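Local coordinates for protein putative retaining b-glycosidase (Saccharophagus degradans, PDB 5A95) that probably hydrolyses mixed-linkage beta-glucans as a retaining glycosidase of family GH5, with three copies of the chain in its assembly, at residues F66-V71 with T180-E185; G121-A126 with R169-R174; E276-A281 with K323-T328; G145-E150 with K206-S211; V109-L114 with I161-D166. The protein carries 1 engineered substitution. All coordinates share one frame; numbering follows the deposited sequence.

Interaction 1: residues F66-V71 with T180-E185. With MG (magnesium ion), chain G.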
# COMPACT_ATOMS: atom_id res chain seq x y z
N PHE A 66 -17.38 22.44 28.84
CA PHE A 66 -16.18 21.78 29.28
C PHE A 66 -15.02 22.29 28.45
O PHE A 66 -15.14 22.49 27.25
CB PHE A 66 -16.33 20.27 29.11
CG PHE A 66 -15.16 19.49 29.58
CD1 PHE A 66 -15.02 19.11 30.92
CD2 PHE A 66 -14.15 19.15 28.69
CE1 PHE A 66 -13.90 18.41 31.34
CE2 PHE A 66 -13.04 18.45 29.11
CZ PHE A 66 -12.90 18.10 30.43
N THR A 67 -13.87 22.47 29.09
CA THR A 67 -12.63 22.86 28.39
C THR A 67 -11.56 21.84 28.71
O THR A 67 -11.26 21.61 29.87
CB THR A 67 -12.18 24.27 28.87
OG1 THR A 67 -13.29 25.19 28.71
CG2 THR A 67 -11.02 24.77 28.09
N PHE A 68 -10.98 21.21 27.68
CA PHE A 68 -9.81 20.35 27.91
C PHE A 68 -8.62 21.28 28.23
O PHE A 68 -8.36 22.24 27.49
CB PHE A 68 -9.46 19.49 26.69
CG PHE A 68 -10.53 18.52 26.26
CD1 PHE A 68 -10.59 17.26 26.81
CD2 PHE A 68 -11.49 18.87 25.34
CE1 PHE A 68 -11.56 16.36 26.46
CE2 PHE A 68 -12.46 17.95 24.94
CZ PHE A 68 -12.51 16.71 25.52
N ARG A 69 -7.94 21.01 29.34
CA ARG A 69 -6.80 21.79 29.79
C ARG A 69 -5.81 20.79 30.34
O ARG A 69 -6.04 20.13 31.36
CB ARG A 69 -7.17 22.78 30.91
CG ARG A 69 -8.20 23.85 30.54
CD ARG A 69 -8.49 24.80 31.72
NE ARG A 69 -8.94 24.02 32.88
CZ ARG A 69 -10.19 23.76 33.21
NH1 ARG A 69 -11.21 24.27 32.50
NH2 ARG A 69 -10.43 22.99 34.26
N GLY A 70 -4.67 20.66 29.68
CA GLY A 70 -3.68 19.70 30.16
C GLY A 70 -2.39 19.70 29.38
O GLY A 70 -1.94 20.74 28.90
N VAL A 71 -1.80 18.51 29.27
CA VAL A 71 -0.48 18.36 28.72
C VAL A 71 -0.39 17.12 27.84
O VAL A 71 -1.15 16.16 28.01
CB VAL A 71 0.61 18.25 29.81
CG1 VAL A 71 0.54 19.43 30.76
CG2 VAL A 71 0.50 16.96 30.60
N THR A 180 -13.69 8.11 29.47
CA THR A 180 -12.35 8.60 29.75
C THR A 180 -11.61 8.97 28.47
O THR A 180 -10.83 9.89 28.47
CB THR A 180 -11.56 7.51 30.49
OG1 THR A 180 -12.34 7.07 31.61
CG2 THR A 180 -10.23 7.98 30.95
N VAL A 181 -11.85 8.19 27.42
CA VAL A 181 -11.19 8.38 26.13
C VAL A 181 -12.11 9.31 25.33
O VAL A 181 -13.14 8.90 24.85
CB VAL A 181 -10.94 7.05 25.43
CG1 VAL A 181 -10.25 7.30 24.11
CG2 VAL A 181 -10.08 6.12 26.28
N ALA A 182 -11.73 10.59 25.23
CA ALA A 182 -12.65 11.61 24.77
C ALA A 182 -12.48 11.98 23.31
O ALA A 182 -13.46 12.28 22.65
CB ALA A 182 -12.55 12.84 25.64
N VAL A 183 -11.24 12.07 22.83
CA VAL A 183 -10.93 12.67 21.54
C VAL A 183 -9.99 11.75 20.77
O VAL A 183 -8.99 11.24 21.32
CB VAL A 183 -10.25 14.05 21.74
CG1 VAL A 183 -9.88 14.68 20.42
CG2 VAL A 183 -11.13 14.99 22.55
N TYR A 184 -10.34 11.52 19.51
CA TYR A 184 -9.53 10.76 18.56
C TYR A 184 -8.95 11.75 17.56
O TYR A 184 -9.63 12.26 16.68
CB TYR A 184 -10.36 9.70 17.83
CG TYR A 184 -10.84 8.55 18.69
CD1 TYR A 184 -10.42 8.39 19.99
CD2 TYR A 184 -11.66 7.58 18.17
CE1 TYR A 184 -10.85 7.33 20.76
CE2 TYR A 184 -12.11 6.52 18.94
CZ TYR A 184 -11.72 6.41 20.25
OH TYR A 184 -12.12 5.39 21.08
N GLU A 185 -7.66 12.06 17.76
CA GLU A 185 -6.95 13.06 16.93
C GLU A 185 -6.31 12.31 15.77
O GLU A 185 -5.29 11.65 15.92
CB GLU A 185 -5.96 13.82 17.77
CG GLU A 185 -5.21 14.90 17.00
CD GLU A 185 -4.44 15.83 17.91
OE1 GLU A 185 -4.38 15.53 19.12
OE2 GLU A 185 -3.86 16.83 17.41
MG MG G . -14.91 7.50 24.55
O HOH W 1 -13.65 5.91 23.49
O HOH W 2 -16.86 6.13 23.93
O HOH W 3 -16.46 9.15 23.86
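Ala182 and Val183 are consecutive residues of one strand, yet both side chains point toward Phe68, where regular strand geometry would send them to opposite faces. The break in alternation comes at Ala182, whose psi of -40° is far from an extended value. Phe68 sits at the break in strand 65-72, which is not a sheet neighbour of strand 181-185, so its ring has to cover the distance between them: the CA atoms of Phe68 and Ala182 are 9.7 Å apart. With CG anti to the carbonyl carbon (chi1 -62°), the ring presents its far end. Ala182 CB lies at the ring edge, near its plane, 3.7 Å from Phe68 CE1. The CG2 branch of Val183 approaches obliquely, 3.7 Å from Phe68 CZ, and the contact is wholly apolar, made by the far end of the ring. Phe66 covers part of one face of the Phe68 ring, its CE2 3.5 Å above the plane, toward the rim. The backbone of the second strand does separate work: Val181 O binds a magnesium ion at 2.3 Å, Val178 O and three waters complete the ligands found, and water 1 also donates to Tyr184 OH. In the parallel (beta/alpha)8 barrel of this family, strands 101-106 and 136-144 lie between the two partners, Val183 touches Ile138 of the latter, and Tyr184 packs on helix 161-174.

Interaction 2: residues G121-A126 with R169-R174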
# COMPACT_ATOMS: atom_id res chain seq x y z
N GLY A 121 -2.60 -2.74 25.35
CA GLY A 121 -2.56 -3.08 26.76
C GLY A 121 -2.03 -1.94 27.62
O GLY A 121 -2.47 -1.75 28.76
N HIS A 122 -1.08 -1.18 27.08
CA HIS A 122 -0.57 0.00 27.81
C HIS A 122 -1.56 1.16 27.79
O HIS A 122 -1.68 1.89 28.78
CB HIS A 122 0.80 0.42 27.30
CG HIS A 122 1.87 -0.58 27.57
ND1 HIS A 122 2.22 -0.95 28.86
CD2 HIS A 122 2.65 -1.31 26.74
CE1 HIS A 122 3.19 -1.85 28.80
NE2 HIS A 122 3.47 -2.09 27.54
N ILE A 123 -2.26 1.37 26.67
CA ILE A 123 -3.31 2.38 26.65
C ILE A 123 -4.37 2.04 27.70
O ILE A 123 -4.87 2.94 28.37
CB ILE A 123 -3.86 2.60 25.23
CG1 ILE A 123 -2.76 3.11 24.29
CG2 ILE A 123 -5.01 3.61 25.28
CD1 ILE A 123 -3.14 3.11 22.82
N ASP A 124 -4.70 0.76 27.87
CA ASP A 124 -5.64 0.35 28.92
C ASP A 124 -5.18 0.85 30.30
O ASP A 124 -6.01 1.23 31.11
CB ASP A 124 -5.74 -1.16 29.01
CG ASP A 124 -6.49 -1.81 27.86
OD1 ASP A 124 -7.02 -1.14 26.94
OD2 ASP A 124 -6.52 -3.07 27.90
N GLU A 125 -3.88 0.76 30.56
CA GLU A 125 -3.33 1.26 31.83
C GLU A 125 -3.63 2.74 31.99
O GLU A 125 -4.08 3.18 33.04
CB GLU A 125 -1.83 1.00 31.93
CG GLU A 125 -1.47 -0.48 31.97
CD GLU A 125 -0.01 -0.79 31.65
OE1 GLU A 125 0.70 0.02 31.01
OE2 GLU A 125 0.43 -1.90 32.02
N ALA A 126 -3.35 3.50 30.93
CA ALA A 126 -3.65 4.93 30.95
C ALA A 126 -5.13 5.23 31.18
O ALA A 126 -5.46 6.19 31.87
CB ALA A 126 -3.18 5.58 29.66
N ARG A 169 -9.56 1.69 13.66
CA ARG A 169 -10.50 0.59 13.81
C ARG A 169 -10.30 -0.11 15.15
O ARG A 169 -11.27 -0.35 15.91
CB ARG A 169 -10.33 -0.39 12.63
CG ARG A 169 -11.25 -1.61 12.65
CD ARG A 169 -10.68 -2.77 13.50
NE ARG A 169 -11.53 -3.95 13.41
CZ ARG A 169 -11.48 -4.83 12.42
NH1 ARG A 169 -10.62 -4.69 11.44
NH2 ARG A 169 -12.29 -5.88 12.42
N ARG A 170 -9.05 -0.42 15.47
CA ARG A 170 -8.76 -1.15 16.70
C ARG A 170 -9.09 -0.33 17.94
O ARG A 170 -9.63 -0.85 18.92
CB ARG A 170 -7.29 -1.55 16.76
CG ARG A 170 -6.87 -2.65 15.81
CD ARG A 170 -5.36 -2.77 15.86
NE ARG A 170 -4.73 -3.73 14.95
CZ ARG A 170 -4.47 -4.99 15.26
NH1 ARG A 170 -4.84 -5.52 16.40
NH2 ARG A 170 -3.83 -5.74 14.40
N ILE A 171 -8.70 0.93 17.93
CA ILE A 171 -8.94 1.84 19.02
C ILE A 171 -10.43 2.00 19.27
O ILE A 171 -10.90 1.95 20.42
CB ILE A 171 -8.26 3.21 18.75
CG1 ILE A 171 -6.73 3.13 18.80
CG2 ILE A 171 -8.81 4.29 19.66
CD1 ILE A 171 -6.14 2.98 20.20
N THR A 172 -11.17 2.25 18.20
CA THR A 172 -12.57 2.55 18.36
C THR A 172 -13.33 1.36 18.90
O THR A 172 -14.21 1.50 19.75
CB THR A 172 -13.19 3.07 17.05
OG1 THR A 172 -12.43 4.19 16.55
CG2 THR A 172 -14.59 3.55 17.27
N PHE A 173 -12.98 0.17 18.42
CA PHE A 173 -13.58 -1.05 18.96
C PHE A 173 -13.23 -1.24 20.44
O PHE A 173 -14.09 -1.48 21.27
CB PHE A 173 -13.11 -2.26 18.17
CG PHE A 173 -13.60 -3.59 18.70
CD1 PHE A 173 -14.90 -4.01 18.51
CD2 PHE A 173 -12.74 -4.42 19.37
CE1 PHE A 173 -15.31 -5.24 18.98
CE2 PHE A 173 -13.15 -5.64 19.86
CZ PHE A 173 -14.44 -6.04 19.65
N ARG A 174 -11.97 -1.12 20.77
CA ARG A 174 -11.54 -1.42 22.12
C ARG A 174 -12.16 -0.48 23.14
O ARG A 174 -12.48 -0.92 24.25
CB ARG A 174 -10.03 -1.38 22.26
CG ARG A 174 -9.50 -2.00 23.55
CD ARG A 174 -7.99 -2.08 23.52
NE ARG A 174 -7.36 -2.78 24.62
CZ ARG A 174 -6.72 -3.95 24.51
NH1 ARG A 174 -6.78 -4.66 23.39
NH2 ARG A 174 -6.05 -4.43 25.52
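A side-on, two-pronged salt bridge joins Asp124 to Arg174, with one carboxylate oxygen for each nitrogen. Arg174 NE donates to Asp124 OD1 at 2.9 Å, and Arg174 NH2 donates to Asp124 OD2 at 2.8 Å; both bonds are fairly straight. The carboxylate lies at the guanidinium edge, but the two groups are not coplanar: their planes are 32° apart, and OD2 is met from above the carboxylate plane whereas OD1 is met on its syn side. Arg174 gets there by starting anti to its own backbone nitrogen at CG (chi1 -166°) and running straight out to NE. This is a link within the outer helical layer of the (beta/alpha)8 barrel, between helices 116-133 and 161-174, whose segments here cross at 45° with axes 12.1 Å apart. At that spacing the helices need long side chains to meet. Deeper in, Ile123 and Ile171 do so through their CD1 methyls, 4.0 Å from each other, the two chains crossing at about a right angle. With a leucine in place of Arg174, the Asp124 carboxylate would probably lose its charged mate and be left with the OD1 bond to Tyr175 OH. Leu120, one turn before Asp124, packs against both Ile171 and the Arg174 side chain.

Interaction 3: residues E276-A281 with K323-T328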
# COMPACT_ATOMS: atom_id res chain seq x y z
N GLU A 276 -6.88 34.79 12.13
CA GLU A 276 -6.99 34.57 10.70
C GLU A 276 -6.79 33.12 10.30
O GLU A 276 -7.52 32.59 9.48
CB GLU A 276 -5.96 35.45 9.95
CG GLU A 276 -6.36 36.92 9.92
CD GLU A 276 -5.35 37.83 9.25
OE1 GLU A 276 -4.30 37.35 8.78
OE2 GLU A 276 -5.64 39.04 9.18
N LYS A 277 -5.75 32.49 10.86
CA LYS A 277 -5.40 31.16 10.42
C LYS A 277 -6.13 30.05 11.14
O LYS A 277 -6.40 29.02 10.54
CB LYS A 277 -3.86 30.95 10.49
CG LYS A 277 -3.08 31.58 9.33
CD LYS A 277 -3.29 30.80 8.03
CE LYS A 277 -2.55 31.44 6.87
NZ LYS A 277 -2.80 30.73 5.58
N TRP A 278 -6.46 30.24 12.41
CA TRP A 278 -7.10 29.15 13.16
C TRP A 278 -8.15 29.57 14.18
O TRP A 278 -9.10 28.84 14.39
CB TRP A 278 -6.05 28.24 13.81
CG TRP A 278 -5.16 28.95 14.80
CD1 TRP A 278 -4.00 29.66 14.54
CD2 TRP A 278 -5.37 29.07 16.22
NE1 TRP A 278 -3.50 30.19 15.71
CE2 TRP A 278 -4.32 29.86 16.75
CE3 TRP A 278 -6.35 28.59 17.09
CZ2 TRP A 278 -4.22 30.13 18.11
CZ3 TRP A 278 -6.24 28.85 18.43
CH2 TRP A 278 -5.21 29.64 18.92
N GLY A 279 -7.94 30.68 14.86
CA GLY A 279 -8.82 31.03 15.96
C GLY A 279 -10.26 31.29 15.56
O GLY A 279 -11.16 31.02 16.35
N PHE A 280 -10.49 31.75 14.34
CA PHE A 280 -11.83 31.98 13.85
C PHE A 280 -12.65 30.70 13.96
O PHE A 280 -13.88 30.75 14.11
CB PHE A 280 -11.83 32.46 12.38
CG PHE A 280 -11.55 31.33 11.44
CD1 PHE A 280 -10.24 30.94 11.16
CD2 PHE A 280 -12.61 30.55 10.95
CE1 PHE A 280 -9.99 29.81 10.42
CE2 PHE A 280 -12.36 29.41 10.25
CZ PHE A 280 -11.06 29.04 9.97
N ALA A 281 -12.00 29.55 13.87
CA ALA A 281 -12.75 28.28 13.87
C ALA A 281 -13.56 28.11 15.14
O ALA A 281 -14.64 27.51 15.11
CB ALA A 281 -11.80 27.11 13.66
N LYS A 323 -11.38 33.13 23.54
CA LYS A 323 -12.04 32.32 22.53
C LYS A 323 -12.67 31.05 23.12
O LYS A 323 -13.44 30.41 22.44
CB LYS A 323 -11.04 31.94 21.39
CG LYS A 323 -10.28 33.08 20.67
CD LYS A 323 -11.18 34.01 19.89
CE LYS A 323 -11.87 33.31 18.72
NZ LYS A 323 -12.50 34.28 17.79
N GLY A 324 -12.34 30.71 24.37
CA GLY A 324 -12.76 29.47 25.00
C GLY A 324 -12.11 28.21 24.47
O GLY A 324 -12.68 27.13 24.59
N VAL A 325 -10.90 28.35 23.92
CA VAL A 325 -10.15 27.28 23.26
C VAL A 325 -9.54 26.33 24.29
O VAL A 325 -8.99 26.76 25.30
CB VAL A 325 -9.10 27.91 22.32
CG1 VAL A 325 -8.08 26.89 21.85
CG2 VAL A 325 -9.81 28.53 21.11
N SER A 326 -9.66 25.03 24.03
CA SER A 326 -9.03 23.98 24.83
C SER A 326 -7.57 23.81 24.43
O SER A 326 -7.16 24.24 23.35
CB SER A 326 -9.79 22.69 24.61
OG SER A 326 -11.09 22.71 25.16
N TYR A 327 -6.77 23.18 25.28
CA TYR A 327 -5.35 23.06 24.98
C TYR A 327 -4.65 21.95 25.75
O TYR A 327 -5.01 21.63 26.87
CB TYR A 327 -4.61 24.39 25.24
CG TYR A 327 -4.74 24.92 26.63
CD1 TYR A 327 -3.87 24.54 27.63
CD2 TYR A 327 -5.77 25.78 26.96
CE1 TYR A 327 -4.00 25.04 28.92
CE2 TYR A 327 -5.91 26.28 28.24
CZ TYR A 327 -5.03 25.90 29.22
OH TYR A 327 -5.16 26.38 30.53
N THR A 328 -3.61 21.41 25.12
CA THR A 328 -2.67 20.52 25.77
C THR A 328 -1.24 20.94 25.41
O THR A 328 -0.81 20.84 24.27
CB THR A 328 -2.89 19.05 25.42
OG1 THR A 328 -2.92 18.83 24.02
CG2 THR A 328 -4.17 18.52 26.02
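Gly279 and Lys323 bring the two backbones closest, CA to CA 7.4 Å, where helix 267-279 passes the end of helix 312-323. The first helix carries a wider pi-type turn at 276-279. The second finishes in a Schellman motif: Gly324 takes a positive phi of 71°, Val325 N bonds back to Met320 O, and the chain then enters strand 326-329. The Lys323 side chain, bent at chi2 and chi3, curls so that CE rests 3.4 Å from Gly279 O. Its ammonium group goes past this carbonyl to form salt bridges with Asp275 and Asp283, so the lysine ties its helix end to acidic groups around the neighbouring one. Beside it, Val325 CG1 lies at the edge of the Trp278 indole, 4.4 Å from CZ3, a light apolar touch. The indole also packs on Tyr319 and Ile316 of helix 312-323, while Val325 turns to Val287 of the adjoining strand 287-289, joining two outer helices to the barrel sheet.

Interaction 4: residues G145-E150 with K206-S211; sequences GYLPTE and KTLNES
Leu147 and Leu208 both hold CG opposite their backbone nitrogen (chi1 -177° and -176°), which extends each side chain toward the other segment. The two leucines meet at about a right angle, methyl to methyl, with Leu147 CD2 3.8 Å from Leu208 CD2. That same Leu208 methyl also lies 4.0 Å from Pro148 CG, so one branch of a single helix residue fits against two successive residues of the loop. No polar group takes part. The loop has internal contacts of its own: after the corner at Gly145, Glu150 N bonds to Leu147 O at 3.0 Å, and Pro148 CD sits 3.6 Å above the centre of the Tyr146 ring, a CH-pi packing that ties the proline to the residue two before it. On the helix, Lys206 NZ and Glu210 OE2 form a salt bridge across one turn, and Glu245 shares the lysine. Thr149 and Glu150 pack on Arg165 and Lys162 of the third subunit. The loop, which follows strand 136-144 in the barrel, thus rests on helix 202-219, where Trp205 also touches Leu147 and Pro148, while Leu147 reaches across to Ile161 and Thr164 on helix 161-174.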
# COMPACT_ATOMS: atom_id res chain seq x y z
N GLY A 145 3.38 14.73 8.20
CA GLY A 145 3.56 14.56 6.79
C GLY A 145 2.25 14.51 6.05
O GLY A 145 1.25 15.10 6.51
N TYR A 146 2.23 13.82 4.91
CA TYR A 146 1.09 13.86 4.01
C TYR A 146 0.60 12.46 3.78
O TYR A 146 1.15 11.69 2.97
CB TYR A 146 1.46 14.57 2.67
CG TYR A 146 0.26 15.08 1.92
CD1 TYR A 146 -0.62 15.96 2.54
CD2 TYR A 146 -0.03 14.64 0.65
CE1 TYR A 146 -1.75 16.41 1.91
CE2 TYR A 146 -1.17 15.11 -0.00
CZ TYR A 146 -2.02 15.98 0.64
OH TYR A 146 -3.18 16.47 0.07
N LEU A 147 -0.46 12.12 4.50
CA LEU A 147 -0.98 10.77 4.47
C LEU A 147 -1.41 10.32 3.07
O LEU A 147 -1.18 9.18 2.69
CB LEU A 147 -2.08 10.59 5.52
CG LEU A 147 -2.67 9.21 5.66
CD1 LEU A 147 -1.62 8.18 6.04
CD2 LEU A 147 -3.79 9.22 6.69
N PRO A 148 -2.01 11.22 2.26
CA PRO A 148 -2.45 10.72 0.93
C PRO A 148 -1.35 10.15 0.04
O PRO A 148 -1.62 9.25 -0.75
CB PRO A 148 -3.11 11.95 0.28
CG PRO A 148 -3.68 12.68 1.46
CD PRO A 148 -2.59 12.56 2.53
N THR A 149 -0.13 10.67 0.15
CA THR A 149 1.02 10.12 -0.59
C THR A 149 1.88 9.21 0.28
O THR A 149 2.87 8.66 -0.20
CB THR A 149 1.90 11.21 -1.16
OG1 THR A 149 2.33 12.03 -0.08
CG2 THR A 149 1.20 12.01 -2.22
N GLU A 150 1.55 9.08 1.56
CA GLU A 150 2.31 8.26 2.50
C GLU A 150 3.78 8.67 2.56
O GLU A 150 4.66 7.82 2.57
CB GLU A 150 2.12 6.74 2.25
CG GLU A 150 0.64 6.34 2.29
CD GLU A 150 0.38 4.92 1.93
OE1 GLU A 150 1.29 4.29 1.37
OE2 GLU A 150 -0.75 4.40 2.19
N LYS A 206 -9.61 16.56 3.19
CA LYS A 206 -10.97 16.55 3.72
C LYS A 206 -11.65 15.19 3.50
O LYS A 206 -12.20 14.61 4.42
CB LYS A 206 -11.76 17.68 3.05
CG LYS A 206 -13.28 17.67 3.27
CD LYS A 206 -13.92 18.75 2.40
CE LYS A 206 -15.43 18.86 2.56
NZ LYS A 206 -16.12 17.61 2.20
N THR A 207 -11.58 14.69 2.27
CA THR A 207 -12.18 13.42 1.93
C THR A 207 -11.62 12.28 2.77
O THR A 207 -12.35 11.40 3.24
CB THR A 207 -12.07 13.16 0.41
OG1 THR A 207 -12.78 14.20 -0.26
CG2 THR A 207 -12.67 11.81 -0.01
N LEU A 208 -10.30 12.26 2.94
CA LEU A 208 -9.66 11.21 3.70
C LEU A 208 -10.06 11.28 5.19
O LEU A 208 -10.31 10.24 5.82
CB LEU A 208 -8.15 11.22 3.46
CG LEU A 208 -7.37 10.12 4.13
CD1 LEU A 208 -7.89 8.71 3.84
CD2 LEU A 208 -5.92 10.21 3.70
N ASN A 209 -10.11 12.49 5.74
CA ASN A 209 -10.59 12.61 7.10
C ASN A 209 -12.04 12.13 7.25
O ASN A 209 -12.35 11.45 8.24
CB ASN A 209 -10.46 14.03 7.65
CG ASN A 209 -9.07 14.34 8.12
OD1 ASN A 209 -8.76 14.23 9.29
ND2 ASN A 209 -8.19 14.66 7.19
N GLU A 210 -12.88 12.47 6.28
CA GLU A 210 -14.27 11.99 6.30
C GLU A 210 -14.33 10.47 6.25
O GLU A 210 -15.19 9.85 6.90
CB GLU A 210 -15.08 12.64 5.19
CG GLU A 210 -15.37 14.09 5.47
CD GLU A 210 -15.91 14.91 4.32
OE1 GLU A 210 -15.99 14.38 3.18
OE2 GLU A 210 -16.22 16.10 4.56
N SER A 211 -13.42 9.85 5.53
CA SER A 211 -13.37 8.40 5.46
C SER A 211 -13.00 7.78 6.79
O SER A 211 -13.60 6.80 7.23
CB SER A 211 -12.38 7.98 4.35
OG SER A 211 -12.37 6.58 4.15

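Interaction 5: residues V109-L114 with I161-D166; sequences VSWRKL and IKETRD
Arg112 NH1 has three oxygens close to it: it donates to Glu163 OE2 at 2.9 Å, lies 2.9 Å from Glu163 OE1 in the same salt bridge, and also bonds to Asp158 O. The pair joins two helices on the outside of the (beta/alpha)8 barrel, 108-114 and 161-174. Guanidinium and carboxylate are nearly coplanar, 22° apart, and OE2 uses its syn lone pair. Glu163 stretches out to reach the arginine, with CG anti to its backbone nitrogen (chi1 178°), while OE1 has a further hydrogen bond with Thr159 OG1. Were Glu163 an alanine, Arg112 would probably lose its carboxylate mate and keep Asp158 O as a partner of NH1, and Thr159 OG1 would lose a partner too. Next to the bridge, Trp111 CD1 comes edge-on to Glu163 OE2. Lys162 meets Asp158 of the second subunit in another salt bridge. Between the two helices, water 4 accepts from Trp111 NE1 at 2.9 Å and donates to Glu163 O at 2.9 Å and to Asp166 OD2 at 2.7 Å.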
# COMPACT_ATOMS: atom_id res chain seq x y z
N VAL A 109 6.01 4.38 14.60
CA VAL A 109 7.16 3.47 14.72
C VAL A 109 7.07 2.68 16.03
O VAL A 109 7.51 1.54 16.11
CB VAL A 109 8.50 4.23 14.61
CG1 VAL A 109 8.73 5.13 15.80
CG2 VAL A 109 9.68 3.27 14.39
N SER A 110 6.53 3.30 17.07
CA SER A 110 6.37 2.70 18.41
C SER A 110 5.20 1.71 18.44
O SER A 110 5.31 0.64 19.06
CB SER A 110 6.17 3.82 19.42
OG SER A 110 6.19 3.31 20.73
N TRP A 111 4.11 2.05 17.77
CA TRP A 111 3.00 1.16 17.52
C TRP A 111 3.55 -0.14 16.92
O TRP A 111 3.21 -1.24 17.37
CB TRP A 111 2.00 1.86 16.59
CG TRP A 111 0.81 1.10 16.16
CD1 TRP A 111 0.54 0.64 14.90
CD2 TRP A 111 -0.35 0.78 16.94
NE1 TRP A 111 -0.69 0.06 14.84
CE2 TRP A 111 -1.26 0.12 16.08
CE3 TRP A 111 -0.71 1.00 18.27
CZ2 TRP A 111 -2.50 -0.35 16.53
CZ3 TRP A 111 -1.96 0.55 18.69
CH2 TRP A 111 -2.82 -0.12 17.84
N ARG A 112 4.39 -0.02 15.89
CA ARG A 112 4.97 -1.21 15.28
C ARG A 112 5.95 -1.93 16.21
O ARG A 112 5.95 -3.15 16.27
CB ARG A 112 5.65 -0.87 13.95
CG ARG A 112 4.68 -0.50 12.84
CD ARG A 112 5.39 -0.25 11.53
NE ARG A 112 6.25 0.93 11.53
CZ ARG A 112 5.82 2.17 11.30
NH1 ARG A 112 4.53 2.40 11.12
NH2 ARG A 112 6.67 3.19 11.29
N LYS A 113 6.79 -1.17 16.93
CA LYS A 113 7.83 -1.79 17.74
C LYS A 113 7.26 -2.60 18.89
O LYS A 113 7.67 -3.74 19.13
CB LYS A 113 8.82 -0.73 18.25
CG LYS A 113 10.02 -1.32 18.97
CD LYS A 113 11.07 -0.28 19.31
CE LYS A 113 12.36 -0.92 19.83
NZ LYS A 113 13.36 0.12 20.18
N LEU A 114 6.34 -2.00 19.64
CA LEU A 114 5.65 -2.72 20.70
C LEU A 114 4.67 -3.74 20.15
O LEU A 114 4.46 -4.81 20.73
CB LEU A 114 4.94 -1.77 21.65
CG LEU A 114 5.83 -0.89 22.50
CD1 LEU A 114 5.00 0.13 23.29
CD2 LEU A 114 6.61 -1.80 23.44
N ILE A 161 -1.98 4.57 4.76
CA ILE A 161 -3.42 4.71 4.96
C ILE A 161 -3.98 3.44 5.61
O ILE A 161 -4.79 3.50 6.51
CB ILE A 161 -4.14 5.07 3.64
CG1 ILE A 161 -3.66 6.43 3.14
CG2 ILE A 161 -5.64 5.09 3.86
CD1 ILE A 161 -4.16 6.83 1.78
N LYS A 162 -3.54 2.28 5.15
CA LYS A 162 -3.99 1.02 5.72
C LYS A 162 -3.74 0.92 7.22
O LYS A 162 -4.62 0.54 7.99
CB LYS A 162 -3.36 -0.16 5.00
CG LYS A 162 -3.74 -1.53 5.58
CD LYS A 162 -3.00 -2.67 4.89
CE LYS A 162 -3.35 -4.00 5.53
NZ LYS A 162 -2.71 -5.19 4.97
N GLU A 163 -2.53 1.28 7.62
CA GLU A 163 -2.12 1.17 9.02
C GLU A 163 -2.87 2.20 9.86
O GLU A 163 -3.24 1.92 11.00
CB GLU A 163 -0.62 1.36 9.17
CG GLU A 163 -0.10 1.31 10.60
CD GLU A 163 1.38 1.57 10.70
OE1 GLU A 163 1.80 2.62 10.18
OE2 GLU A 163 2.11 0.76 11.28
N THR A 164 -3.06 3.40 9.32
CA THR A 164 -3.82 4.45 10.01
C THR A 164 -5.26 4.06 10.24
O THR A 164 -5.79 4.17 11.36
CB THR A 164 -3.72 5.78 9.21
OG1 THR A 164 -2.33 6.18 9.16
CG2 THR A 164 -4.55 6.87 9.83
N ARG A 165 -5.90 3.57 9.20
CA ARG A 165 -7.27 3.06 9.31
C ARG A 165 -7.33 1.94 10.36
O ARG A 165 -8.26 1.90 11.17
CB ARG A 165 -7.75 2.48 7.98
CG ARG A 165 -8.08 3.48 6.90
CD ARG A 165 -8.68 2.73 5.72
NE ARG A 165 -8.85 3.55 4.55
CZ ARG A 165 -9.80 4.44 4.38
NH1 ARG A 165 -10.78 4.57 5.29
NH2 ARG A 165 -9.83 5.18 3.28
N ASP A 166 -6.37 1.02 10.31
CA ASP A 166 -6.39 -0.10 11.24
C ASP A 166 -6.20 0.33 12.69
O ASP A 166 -6.84 -0.21 13.59
CB ASP A 166 -5.37 -1.16 10.83
CG ASP A 166 -5.26 -2.27 11.84
OD1 ASP A 166 -6.18 -3.11 11.88
OD2 ASP A 166 -4.29 -2.30 12.62
O HOH W 4 -2.37 -0.42 12.49

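How the interactions relate
Interaction 1 lies deepest, its centre about 8 Å from that of the chain; the centres of the others are about 14 to 17 Å out. Interactions 1 and 3 share the barrel sheet through neighbouring strands 65-72 and 326-329, where Phe68 O and Tyr327 N are 2.9 Å apart. Interactions 2 and 5 both use helix 161-174, and Arg170 packs on Trp111 between them. Interaction 4 touches interaction 5, through Ser211 with Arg165 and Glu150 with Ile161. Along the chain, 2 and 5 nest inside the loop closed by 1, whereas 4 crosses 1, 2 and 5, and 2 and 5 cross each other. Interaction 3 comes last, across the chain's centre from 2; interactions 2, 4 and 5 include residues that meet neighbouring subunits.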